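PDB 5H2R: phosphodiesterase, which is an all-helical member of the HD-type phosphodiesterase family, with a zinc and a magnesium ion and the ligand LLN bound in the same pocket region. Local coordinates for residues 85-90 with 257-262; 235-240 with 312-317; 262-267 with 280-285. All coordinates share one frame; numbering follows the deposited sequence.

Interaction 1: residues 85-90 with 257-262. With LLN ((4~{a}~{S},8~{a}~{R})-2-cycloheptyl-4-[4-(2-hydroxyethyloxy)-3-[2-(2-oxidanylideneimidazolidin-1-yl)ethoxy]phenyl]-4~{a},5,8,8~{a}-tetrahydrophthalazin-1-one), chain E.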
loop_
_atom_site.group_PDB
_atom_site.type_symbol
_atom_site.label_atom_id
_atom_site.label_comp_id
_atom_site.label_asym_id
_atom_site.label_seq_id
_atom_site.Cartn_x
_atom_site.Cartn_y
_atom_site.Cartn_z
ATOM N N VAL A 85 -5.367 13.841 4.374
ATOM C CA VAL A 85 -4.088 13.911 5.083
ATOM C C VAL A 85 -2.961 14.014 4.023
ATOM O O VAL A 85 -3.233 13.692 2.870
ATOM C CB VAL A 85 -3.874 12.761 6.107
ATOM C CG1 VAL A 85 -4.903 12.827 7.238
ATOM C CG2 VAL A 85 -3.903 11.405 5.432
ATOM N N PRO A 86 -1.741 14.512 4.337
ATOM C CA PRO A 86 -0.749 14.720 3.266
ATOM C C PRO A 86 -0.222 13.455 2.570
ATOM O O PRO A 86 0.003 13.500 1.355
ATOM C CB PRO A 86 0.380 15.499 3.951
ATOM C CG PRO A 86 -0.220 16.031 5.225
ATOM C CD PRO A 86 -1.251 15.032 5.629
ATOM N N TYR A 87 -0.078 12.343 3.311
ATOM C CA TYR A 87 0.475 11.089 2.769
ATOM C C TYR A 87 -0.508 9.910 2.721
ATOM O O TYR A 87 -0.718 9.363 1.644
ATOM C CB TYR A 87 1.754 10.681 3.523
ATOM C CG TYR A 87 2.419 9.478 2.899
ATOM C CD1 TYR A 87 3.260 9.614 1.794
ATOM C CD2 TYR A 87 2.102 8.187 3.324
ATOM C CE1 TYR A 87 3.849 8.502 1.194
ATOM C CE2 TYR A 87 2.658 7.068 2.711
ATOM C CZ TYR A 87 3.535 7.228 1.649
ATOM O OH TYR A 87 4.068 6.111 1.055
ATOM N N HIS A 88 -1.059 9.474 3.882
ATOM C CA HIS A 88 -1.970 8.331 3.926
ATOM C C HIS A 88 -3.415 8.658 3.439
ATOM O O HIS A 88 -4.412 8.419 4.142
ATOM C CB HIS A 88 -1.952 7.715 5.317
ATOM C CG HIS A 88 -0.701 6.964 5.624
ATOM N ND1 HIS A 88 0.239 7.463 6.498
ATOM C CD2 HIS A 88 -0.278 5.763 5.168
ATOM C CE1 HIS A 88 1.200 6.561 6.544
ATOM N NE2 HIS A 88 0.930 5.518 5.768
ATOM N N ASN A 89 -3.506 9.225 2.221
ATOM C CA ASN A 89 -4.776 9.581 1.583
ATOM C C ASN A 89 -5.054 8.536 0.491
ATOM O O ASN A 89 -4.254 7.615 0.322
ATOM C CB ASN A 89 -4.705 11.016 1.001
ATOM C CG ASN A 89 -3.519 11.225 0.100
ATOM O OD1 ASN A 89 -3.214 10.401 -0.767
ATOM N ND2 ASN A 89 -2.768 12.273 0.352
ATOM N N PHE A 90 -6.156 8.685 -0.271
ATOM C CA PHE A 90 -6.515 7.738 -1.336
ATOM C C PHE A 90 -5.419 7.518 -2.379
ATOM O O PHE A 90 -5.306 6.401 -2.906
ATOM C CB PHE A 90 -7.829 8.156 -2.020
ATOM C CG PHE A 90 -8.426 7.149 -2.988
ATOM C CD1 PHE A 90 -8.722 5.852 -2.575
ATOM C CD2 PHE A 90 -8.750 7.521 -4.290
ATOM C CE1 PHE A 90 -9.298 4.925 -3.467
ATOM C CE2 PHE A 90 -9.304 6.599 -5.184
ATOM C CZ PHE A 90 -9.585 5.307 -4.768
ATOM N N ALA A 257 8.268 12.018 -0.685
ATOM C CA ALA A 257 9.135 12.403 0.428
ATOM C C ALA A 257 8.586 13.654 1.130
ATOM O O ALA A 257 8.484 13.652 2.359
ATOM C CB ALA A 257 10.560 12.623 -0.067
ATOM N N MET A 258 8.151 14.663 0.350
ATOM C CA MET A 258 7.539 15.914 0.831
ATOM C C MET A 258 6.186 15.652 1.517
ATOM O O MET A 258 5.861 16.316 2.502
ATOM C CB MET A 258 7.308 16.889 -0.332
ATOM C CG MET A 258 8.574 17.462 -0.947
ATOM S SD MET A 258 8.202 18.300 -2.520
ATOM C CE MET A 258 7.112 19.637 -1.951
ATOM N N ALA A 259 5.386 14.728 0.969
ATOM C CA ALA A 259 4.065 14.363 1.509
ATOM C C ALA A 259 4.204 13.686 2.885
ATOM O O ALA A 259 3.540 14.097 3.847
ATOM C CB ALA A 259 3.324 13.445 0.526
ATOM N N VAL A 260 5.095 12.678 2.983
ATOM C CA VAL A 260 5.311 11.943 4.236
ATOM C C VAL A 260 5.924 12.865 5.302
ATOM O O VAL A 260 5.619 12.706 6.483
ATOM C CB VAL A 260 6.078 10.606 4.047
ATOM C CG1 VAL A 260 7.595 10.802 3.958
ATOM C CG2 VAL A 260 5.711 9.603 5.138
ATOM N N THR A 261 6.757 13.832 4.871
ATOM C CA THR A 261 7.409 14.815 5.757
ATOM C C THR A 261 6.349 15.669 6.436
ATOM O O THR A 261 6.373 15.785 7.660
ATOM C CB THR A 261 8.468 15.619 4.972
ATOM O OG1 THR A 261 9.519 14.727 4.633
ATOM C CG2 THR A 261 9.050 16.797 5.763
ATOM N N GLU A 262 5.421 16.244 5.636
ATOM C CA GLU A 262 4.336 17.108 6.109
ATOM C C GLU A 262 3.387 16.367 7.037
ATOM O O GLU A 262 3.009 16.911 8.071
ATOM C CB GLU A 262 3.593 17.761 4.932
ATOM C CG GLU A 262 2.579 18.833 5.306
ATOM C CD GLU A 262 2.974 19.908 6.309
ATOM O OE1 GLU A 262 2.068 20.350 7.046
ATOM O OE2 GLU A 262 4.169 20.283 6.392
HETATM C C1 LLN E . 8.668 8.550 0.957
HETATM C C2 LLN E . 8.672 7.530 3.167
HETATM C C3 LLN E . 7.501 6.821 2.930
HETATM O O1 LLN E . 9.295 8.339 2.241
HETATM O O2 LLN E . 10.385 8.247 4.627
HETATM O O3 LLN E . 12.334 11.828 4.401
HETATM C C11 LLN E . 10.554 12.333 7.389
HETATM C C12 LLN E . 11.750 11.753 5.475
HETATM C C13 LLN E . 6.996 5.064 6.244
HETATM C C14 LLN E . 8.258 3.887 9.370
HETATM C C15 LLN E . 9.280 2.805 8.840
HETATM C C16 LLN E . 10.568 2.510 9.608
HETATM C C17 LLN E . 11.656 3.572 9.490
HETATM C C18 LLN E . 11.389 4.933 10.123
HETATM C C19 LLN E . 10.184 5.707 9.600
HETATM C C20 LLN E . 8.819 5.175 10.044
HETATM C C21 LLN E . 5.962 3.696 8.471
HETATM C C22 LLN E . 5.019 4.099 7.349
HETATM C C23 LLN E . 3.811 3.154 7.241
HETATM C C24 LLN E . 4.167 1.873 6.550
HETATM C C25 LLN E . 5.149 1.777 5.673
HETATM C C26 LLN E . 6.203 2.835 5.474
HETATM C C27 LLN E . 5.764 4.216 5.995
HETATM O O4 LLN E . 5.632 2.948 9.376
HETATM N N3 LLN E . 7.217 4.218 8.375
HETATM N N2 LLN E . 7.651 5.040 7.353
HETATM C C5 LLN E . 7.565 5.935 5.183
HETATM C C4 LLN E . 6.953 6.033 3.930
HETATM C C6 LLN E . 8.740 6.644 5.422
HETATM C C7 LLN E . 9.318 7.411 4.420
HETATM C C LLN E . 9.716 8.776 -0.103
HETATM O O LLN E . 10.556 7.648 -0.262
HETATM C C8 LLN E . 11.087 8.183 5.878
HETATM C C9 LLN E . 12.137 9.275 5.882
HETATM N N LLN E . 11.596 10.605 6.216
HETATM N N1 LLN E . 11.152 12.761 6.130
HETATM C C10 LLN E . 10.648 10.814 7.313
#
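Tyr-87 and Ala-259 mark where the loop 85-90 and the helical turns 257-262 come nearest, their CA atoms only 5.0 Å apart. So close an approach suits alanine, whose lone methyl CB lies 3.4 Å from the carbonyl O of Pro-86 and also meets the edge of the Tyr-87 ring. No hydrogen bond joins the two segments. The Pro-86 ring packs its CG on CG of Glu-262, 4.0 Å away, a compact apolar plate against the aliphatic part of an acidic chain.

Tyr-87 turns its CG anti to the backbone N (chi1 -174°), which lays the phenol alongside Val-260. One face of the ring receives Val-260 CG2 in a CH-pi contact, 4.2 Å from the ring centroid and 17° off its normal. Beyond it, the hydroxyl bonds to Asn-245. This is the edge of the metal-bearing pocket of an HD-type phosphodiesterase: the Tyr-87 side chain lies about 5 Å from the zinc ion, and the next ring, His-88, stacks on His-132 and meets His-92 edge-to-face. Asn-89 then occupies the N-cap of helix 90-105, while its ND2 donates to Val-85 O at 2.9 Å and holds the loop curled.

Val-260 also faces the ligand: CG1, wedged between backbone N and carbonyl carbon (chi1 82°), touches LLN O1, while CG2, over the tyrosine ring, lies near the ligand's phenyl ring too. The next residue, Thr-261, points away from the loop; its OG1 donates to Ala-257 O at 2.7 Å, which orients the hydroxyl to accept a weak bond from LLN N1, in the cyclic urea, at 3.0 Å. Ala-257 O itself is gripped twice, by Thr-261 N and OG1 from opposite faces of its plane.

Interaction 2: residues 235-240 with 312-317; sequences DVLMKA and ACLQGM
Val-236 begins the contact on helix 227-242, sending its methyl CG1 to within 4.2 Å of CD1 of Leu-314 in the turn 312-317. A beta-branched residue suits this place because its methyls sit close to the backbone and give a firm, short surface for the longer leucine to rest against. Leu-237 follows. Its side chain starts off across the turn, but with CG anti to the carbonyl carbon (chi1 -81°) the chain swings round, and CD2 comes 3.9 Å from SD of Met-317, the two side chains crossing at a slant. The same CD2 brushes Leu-314 CD1 at 4.5 Å, so that leucine methyl faces both Val-236 and Leu-237.

One helical turn past Val-236, Ala-240 offers only its CB. Met-317 bends at its last torsion (chi3 71°) and brings CE to 4.3 Å from that methyl, the flexible thioether reaching the small side chain. Leu-314 and Met-317 can act together because the chain leaves helix 290-312 at Cys-313, makes an inverse gamma turn at Leu-314, and is tied by Met-317 N to Leu-314 O at 3.1 Å, so both point at the helix. In this all-helical phosphodiesterase fold the turn links helices 290-312 and 318-334; Tyr-214 of helix 207-217 and Phe-103 of helix 90-105 extend the core.

With no hydrogen bond across it and just 145 Å² buried, the contact is small, apolar and undirected, resting on dispersion and the hydrophobic effect, and it probably tolerates small shifts of the side chains.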
loop_
_atom_site.group_PDB
_atom_site.type_symbol
_atom_site.label_atom_id
_atom_site.label_comp_id
_atom_site.label_asym_id
_atom_site.label_seq_id
_atom_site.Cartn_x
_atom_site.Cartn_y
_atom_site.Cartn_z
ATOM N N ASP A 235 2.764 -11.239 1.570
ATOM C CA ASP A 235 3.121 -10.267 2.629
ATOM C C ASP A 235 4.294 -9.395 2.208
ATOM O O ASP A 235 4.269 -8.180 2.392
ATOM C CB ASP A 235 3.480 -11.000 3.933
ATOM C CG ASP A 235 2.346 -11.728 4.622
ATOM O OD1 ASP A 235 1.177 -11.485 4.264
ATOM O OD2 ASP A 235 2.627 -12.517 5.539
ATOM N N VAL A 236 5.326 -10.017 1.621
ATOM C CA VAL A 236 6.518 -9.319 1.149
ATOM C C VAL A 236 6.183 -8.327 0.014
ATOM O O VAL A 236 6.733 -7.222 -0.003
ATOM C CB VAL A 236 7.620 -10.348 0.803
ATOM C CG1 VAL A 236 8.694 -9.765 -0.108
ATOM C CG2 VAL A 236 8.239 -10.877 2.090
ATOM N N LEU A 237 5.266 -8.700 -0.906
ATOM C CA LEU A 237 4.861 -7.817 -1.994
ATOM C C LEU A 237 4.034 -6.620 -1.487
ATOM O O LEU A 237 4.264 -5.506 -1.918
ATOM C CB LEU A 237 4.088 -8.586 -3.074
ATOM C CG LEU A 237 4.897 -9.366 -4.097
ATOM C CD1 LEU A 237 3.964 -9.985 -5.094
ATOM C CD2 LEU A 237 5.887 -8.503 -4.838
ATOM N N MET A 238 3.107 -6.854 -0.545
ATOM C CA MET A 238 2.324 -5.790 0.090
ATOM C C MET A 238 3.309 -4.819 0.774
ATOM O O MET A 238 3.247 -3.604 0.541
ATOM C CB MET A 238 1.351 -6.390 1.129
ATOM C CG MET A 238 0.267 -5.424 1.617
ATOM S SD MET A 238 -0.716 -4.454 0.426
ATOM C CE MET A 238 -1.274 -5.708 -0.723
ATOM N N LYS A 239 4.251 -5.375 1.560
ATOM C CA LYS A 239 5.286 -4.582 2.233
ATOM C C LYS A 239 6.125 -3.798 1.239
ATOM O O LYS A 239 6.380 -2.627 1.480
ATOM C CB LYS A 239 6.204 -5.466 3.082
ATOM C CG LYS A 239 5.629 -5.855 4.433
ATOM C CD LYS A 239 6.677 -6.645 5.281
ATOM C CE LYS A 239 7.961 -5.877 5.564
ATOM N NZ LYS A 239 7.707 -4.558 6.177
ATOM N N ALA A 240 6.570 -4.433 0.144
ATOM C CA ALA A 240 7.378 -3.791 -0.898
ATOM C C ALA A 240 6.617 -2.653 -1.559
ATOM O O ALA A 240 7.216 -1.611 -1.839
ATOM C CB ALA A 240 7.814 -4.806 -1.942
ATOM N N ALA A 312 17.149 -13.498 -2.856
ATOM C CA ALA A 312 16.580 -14.754 -2.363
ATOM C C ALA A 312 15.630 -15.464 -3.330
ATOM O O ALA A 312 15.645 -16.699 -3.363
ATOM C CB ALA A 312 15.899 -14.551 -1.023
ATOM N N CYS A 313 14.774 -14.716 -4.076
ATOM C CA CYS A 313 13.780 -15.336 -4.965
ATOM C C CYS A 313 13.263 -14.428 -6.084
ATOM O O CYS A 313 13.136 -14.887 -7.218
ATOM C CB CYS A 313 12.619 -15.895 -4.141
ATOM S SG CYS A 313 11.383 -16.799 -5.104
ATOM N N LEU A 314 12.925 -13.168 -5.763
ATOM C CA LEU A 314 12.297 -12.216 -6.685
ATOM C C LEU A 314 13.290 -11.521 -7.633
ATOM O O LEU A 314 13.305 -10.300 -7.719
ATOM C CB LEU A 314 11.432 -11.194 -5.883
ATOM C CG LEU A 314 10.497 -11.776 -4.799
ATOM C CD1 LEU A 314 9.728 -10.690 -4.083
ATOM C CD2 LEU A 314 9.530 -12.819 -5.369
ATOM N N GLN A 315 14.078 -12.318 -8.397
ATOM C CA GLN A 315 15.110 -11.850 -9.340
ATOM C C GLN A 315 14.637 -10.799 -10.367
ATOM O O GLN A 315 15.414 -9.921 -10.731
ATOM C CB GLN A 315 15.786 -13.038 -10.080
ATOM C CG GLN A 315 16.585 -13.996 -9.191
ATOM C CD GLN A 315 17.981 -13.509 -8.884
ATOM O OE1 GLN A 315 18.816 -13.322 -9.776
ATOM N NE2 GLN A 315 18.286 -13.356 -7.602
ATOM N N GLY A 316 13.389 -10.895 -10.827
ATOM C CA GLY A 316 12.822 -9.957 -11.806
ATOM C C GLY A 316 12.607 -8.537 -11.306
ATOM O O GLY A 316 12.453 -7.608 -12.112
ATOM N N MET A 317 12.609 -8.354 -9.964
ATOM C CA MET A 317 12.445 -7.058 -9.298
ATOM C C MET A 317 13.799 -6.319 -9.096
ATOM O O MET A 317 13.863 -5.390 -8.297
ATOM C CB MET A 317 11.704 -7.251 -7.955
ATOM C CG MET A 317 10.180 -7.216 -8.084
ATOM S SD MET A 317 9.338 -7.751 -6.580
ATOM C CE MET A 317 9.684 -6.371 -5.506
#

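Interaction 3: residues 262-267 with 280-285. With LLN ((4~{a}~{S},8~{a}~{R})-2-cycloheptyl-4-[4-(2-hydroxyethyloxy)-3-[2-(2-oxidanylideneimidazolidin-1-yl)ethoxy]phenyl]-4~{a},5,8,8~{a}-tetrahydrophthalazin-1-one), chain E.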
loop_
_atom_site.group_PDB
_atom_site.type_symbol
_atom_site.label_atom_id
_atom_site.label_comp_id
_atom_site.label_asym_id
_atom_site.label_seq_id
_atom_site.Cartn_x
_atom_site.Cartn_y
_atom_site.Cartn_z
ATOM N N GLU A 262 5.421 16.244 5.636
ATOM C CA GLU A 262 4.336 17.108 6.109
ATOM C C GLU A 262 3.387 16.367 7.037
ATOM O O GLU A 262 3.009 16.911 8.071
ATOM C CB GLU A 262 3.593 17.761 4.932
ATOM C CG GLU A 262 2.579 18.833 5.306
ATOM C CD GLU A 262 2.974 19.908 6.309
ATOM O OE1 GLU A 262 2.068 20.350 7.046
ATOM O OE2 GLU A 262 4.169 20.283 6.392
ATOM N N GLU A 263 3.046 15.108 6.703
ATOM C CA GLU A 263 2.183 14.316 7.566
ATOM C C GLU A 263 2.863 14.057 8.914
ATOM O O GLU A 263 2.243 14.258 9.957
ATOM C CB GLU A 263 1.843 12.985 6.897
ATOM C CG GLU A 263 0.765 12.283 7.684
ATOM C CD GLU A 263 0.247 11.084 6.947
ATOM O OE1 GLU A 263 -0.497 11.274 5.963
ATOM O OE2 GLU A 263 0.529 9.955 7.398
ATOM N N PHE A 264 4.124 13.634 8.879
ATOM C CA PHE A 264 4.919 13.324 10.077
ATOM C C PHE A 264 5.046 14.554 10.976
ATOM O O PHE A 264 4.873 14.443 12.195
ATOM C CB PHE A 264 6.307 12.780 9.696
ATOM C CG PHE A 264 6.378 11.301 9.371
ATOM C CD1 PHE A 264 5.231 10.581 9.045
ATOM C CD2 PHE A 264 7.600 10.638 9.344
ATOM C CE1 PHE A 264 5.302 9.217 8.733
ATOM C CE2 PHE A 264 7.671 9.272 9.030
ATOM C CZ PHE A 264 6.522 8.570 8.729
ATOM N N TYR A 265 5.289 15.721 10.360
ATOM C CA TYR A 265 5.437 17.009 11.060
ATOM C C TYR A 265 4.138 17.406 11.758
ATOM O O TYR A 265 4.186 17.865 12.897
ATOM C CB TYR A 265 5.962 18.106 10.100
ATOM C CG TYR A 265 7.453 18.026 9.810
ATOM C CD1 TYR A 265 8.278 17.160 10.524
ATOM C CD2 TYR A 265 8.048 18.864 8.869
ATOM C CE1 TYR A 265 9.648 17.094 10.276
ATOM C CE2 TYR A 265 9.425 18.828 8.634
ATOM C CZ TYR A 265 10.222 17.943 9.344
ATOM O OH TYR A 265 11.576 17.871 9.111
ATOM N N ARG A 266 2.971 17.160 11.116
ATOM C CA ARG A 266 1.657 17.406 11.726
ATOM C C ARG A 266 1.451 16.504 12.950
ATOM O O ARG A 266 0.826 16.936 13.912
ATOM C CB ARG A 266 0.514 17.204 10.726
ATOM C CG ARG A 266 0.448 18.298 9.644
ATOM C CD ARG A 266 -0.780 18.182 8.766
ATOM N NE ARG A 266 -0.608 18.953 7.533
ATOM C CZ ARG A 266 -1.573 19.217 6.654
ATOM N NH1 ARG A 266 -2.816 18.798 6.874
ATOM N NH2 ARG A 266 -1.307 19.910 5.557
ATOM N N GLN A 267 1.946 15.249 12.902
ATOM C CA GLN A 267 1.836 14.354 14.066
ATOM C C GLN A 267 2.633 14.940 15.236
ATOM O O GLN A 267 2.100 15.055 16.355
ATOM C CB GLN A 267 2.280 12.910 13.759
ATOM C CG GLN A 267 2.259 12.025 15.024
ATOM C CD GLN A 267 2.620 10.586 14.803
ATOM O OE1 GLN A 267 2.139 9.940 13.882
ATOM N NE2 GLN A 267 3.414 10.028 15.702
ATOM N N PRO A 280 12.742 12.990 16.695
ATOM C CA PRO A 280 13.237 14.023 15.753
ATOM C C PRO A 280 12.609 14.029 14.357
ATOM O O PRO A 280 12.416 15.100 13.784
ATOM C CB PRO A 280 14.755 13.777 15.686
ATOM C CG PRO A 280 14.993 12.493 16.398
ATOM C CD PRO A 280 13.865 12.294 17.357
ATOM N N MET A 281 12.273 12.845 13.828
ATOM C CA MET A 281 11.652 12.647 12.514
ATOM C C MET A 281 10.287 13.366 12.357
ATOM O O MET A 281 9.866 13.651 11.238
ATOM C CB MET A 281 11.453 11.146 12.295
ATOM C CG MET A 281 11.379 10.773 10.858
ATOM S SD MET A 281 10.945 9.046 10.689
ATOM C CE MET A 281 12.609 8.290 10.832
ATOM N N PHE A 282 9.601 13.623 13.478
ATOM C CA PHE A 282 8.279 14.245 13.540
ATOM C C PHE A 282 8.325 15.725 14.013
ATOM O O PHE A 282 7.273 16.318 14.265
ATOM C CB PHE A 282 7.381 13.391 14.465
ATOM C CG PHE A 282 7.226 11.947 14.033
ATOM C CD1 PHE A 282 8.147 10.981 14.427
ATOM C CD2 PHE A 282 6.168 11.557 13.219
ATOM C CE1 PHE A 282 8.014 9.652 14.016
ATOM C CE2 PHE A 282 6.035 10.228 12.808
ATOM C CZ PHE A 282 6.958 9.284 13.211
ATOM N N ASP A 283 9.530 16.322 14.091
ATOM C CA ASP A 283 9.742 17.699 14.568
ATOM C C ASP A 283 9.762 18.769 13.447
ATOM O O ASP A 283 10.705 18.846 12.675
ATOM C CB ASP A 283 11.005 17.745 15.415
ATOM C CG ASP A 283 10.962 18.736 16.562
ATOM O OD1 ASP A 283 10.739 19.940 16.298
ATOM O OD2 ASP A 283 11.240 18.325 17.704
ATOM N N ARG A 284 8.700 19.575 13.366
ATOM C CA ARG A 284 8.456 20.611 12.351
ATOM C C ARG A 284 9.324 21.852 12.533
ATOM O O ARG A 284 10.004 22.245 11.581
ATOM C CB ARG A 284 6.961 20.984 12.341
ATOM C CG ARG A 284 6.588 22.223 11.536
ATOM C CD ARG A 284 5.967 21.866 10.214
ATOM N NE ARG A 284 4.635 21.291 10.380
ATOM C CZ ARG A 284 3.627 21.488 9.540
ATOM N NH1 ARG A 284 3.782 22.266 8.476
ATOM N NH2 ARG A 284 2.449 20.920 9.764
ATOM N N SER A 285 9.242 22.499 13.732
ATOM C CA SER A 285 9.967 23.717 14.126
ATOM C C SER A 285 11.488 23.536 13.996
ATOM O O SER A 285 12.129 24.316 13.277
ATOM C CB SER A 285 9.576 24.138 15.540
ATOM O OG SER A 285 9.876 23.118 16.476
HETATM C C1 LLN E . 8.668 8.550 0.957
HETATM C C2 LLN E . 8.672 7.530 3.167
HETATM C C3 LLN E . 7.501 6.821 2.930
HETATM O O1 LLN E . 9.295 8.339 2.241
HETATM O O2 LLN E . 10.385 8.247 4.627
HETATM O O3 LLN E . 12.334 11.828 4.401
HETATM C C11 LLN E . 10.554 12.333 7.389
HETATM C C12 LLN E . 11.750 11.753 5.475
HETATM C C13 LLN E . 6.996 5.064 6.244
HETATM C C14 LLN E . 8.258 3.887 9.370
HETATM C C15 LLN E . 9.280 2.805 8.840
HETATM C C16 LLN E . 10.568 2.510 9.608
HETATM C C17 LLN E . 11.656 3.572 9.490
HETATM C C18 LLN E . 11.389 4.933 10.123
HETATM C C19 LLN E . 10.184 5.707 9.600
HETATM C C20 LLN E . 8.819 5.175 10.044
HETATM C C21 LLN E . 5.962 3.696 8.471
HETATM C C22 LLN E . 5.019 4.099 7.349
HETATM C C23 LLN E . 3.811 3.154 7.241
HETATM C C24 LLN E . 4.167 1.873 6.550
HETATM C C25 LLN E . 5.149 1.777 5.673
HETATM C C26 LLN E . 6.203 2.835 5.474
HETATM C C27 LLN E . 5.764 4.216 5.995
HETATM O O4 LLN E . 5.632 2.948 9.376
HETATM N N3 LLN E . 7.217 4.218 8.375
HETATM N N2 LLN E . 7.651 5.040 7.353
HETATM C C5 LLN E . 7.565 5.935 5.183
HETATM C C4 LLN E . 6.953 6.033 3.930
HETATM C C6 LLN E . 8.740 6.644 5.422
HETATM C C7 LLN E . 9.318 7.411 4.420
HETATM C C LLN E . 9.716 8.776 -0.103
HETATM O O LLN E . 10.556 7.648 -0.262
HETATM C C8 LLN E . 11.087 8.183 5.878
HETATM C C9 LLN E . 12.137 9.275 5.882
HETATM N N LLN E . 11.596 10.605 6.216
HETATM N N1 LLN E . 11.152 12.761 6.130
HETATM C C10 LLN E . 10.648 10.814 7.313
HETATM O O HOH W 1 12.977 17.934 11.458
#
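Glu-262 OE1 is gripped by two arginines, one from the loop and one from its own helix: by Arg-284 NH2 in a salt bridge of 2.8 Å, and by Arg-266 NE, one helical turn on, at 3.1 Å with a nearly straight N-H...O angle of 170°. The three residues form a salt-bridge network that ties the loop after helix 250-274 back onto that helix. Arg-266 reaches the anti side of OE1. Arg-284 instead crosses the carboxylate, the two planes 75° apart, with OE2 lying over one face of its guanidinium. Sharing one carboxylate lets the two arginines lie side by side, and the negative charge probably offsets their proximity.

To reach there, Arg-284 bends at its second and third torsions and passes over Tyr-265. Its CA also lies over the face of that ring, 3.8 Å from the centroid, in a CH-pi contact. Next to it, Phe-264 and Phe-282 make an offset stack, centroids 4.7 Å apart and planes at 27°; flat rings can lie face on face where loop and helix meet. Over a face of Phe-282 lies the amide of Gln-267, whose NE2 rests on the ring while Asn-136 and Glu-271 hold its polar ends.

Toward the ligand pocket, Met-281 lies alongside Phe-264 in a Met-aromatic contact, SD at the ring edge and 3.7 Å from CE2. The same SD meets LLN C19 at 3.6 Å, so the pliable thioether bridges aromatic ring and cycloheptyl group. Met-281 O, by contrast, is buried without a polar partner in the model. The hydroxyl of Tyr-265 and the backbone O of Asp-283 share one water, which lies 2.7 Å from Tyr-265 OH and donates to Asp-283 O at 2.7 Å.

How the interactions relate
Interactions 1 and 3 share Glu-262 and build on successive turns of helix 250-274, their centres 11 Å apart. Glu-263 joins them directly: its OE2 lies 2.7 Å from His-88 ND1 and its OE1 2.9 Å from Tyr-87 N, both probable hydrogen bonds. Together they line the LLN pocket, interaction 1 nearer the zinc ion and interaction 3 farther out, the Phe-264 side chain being about 10 Å from the zinc ion. Interaction 2 stands apart, its centre 24 Å from that of interaction 1 and on the opposite side of the chain's centre, and 30 Å from that of interaction 3. In sequence, interaction 3 nests within the loop that 235-240 and 312-317 close.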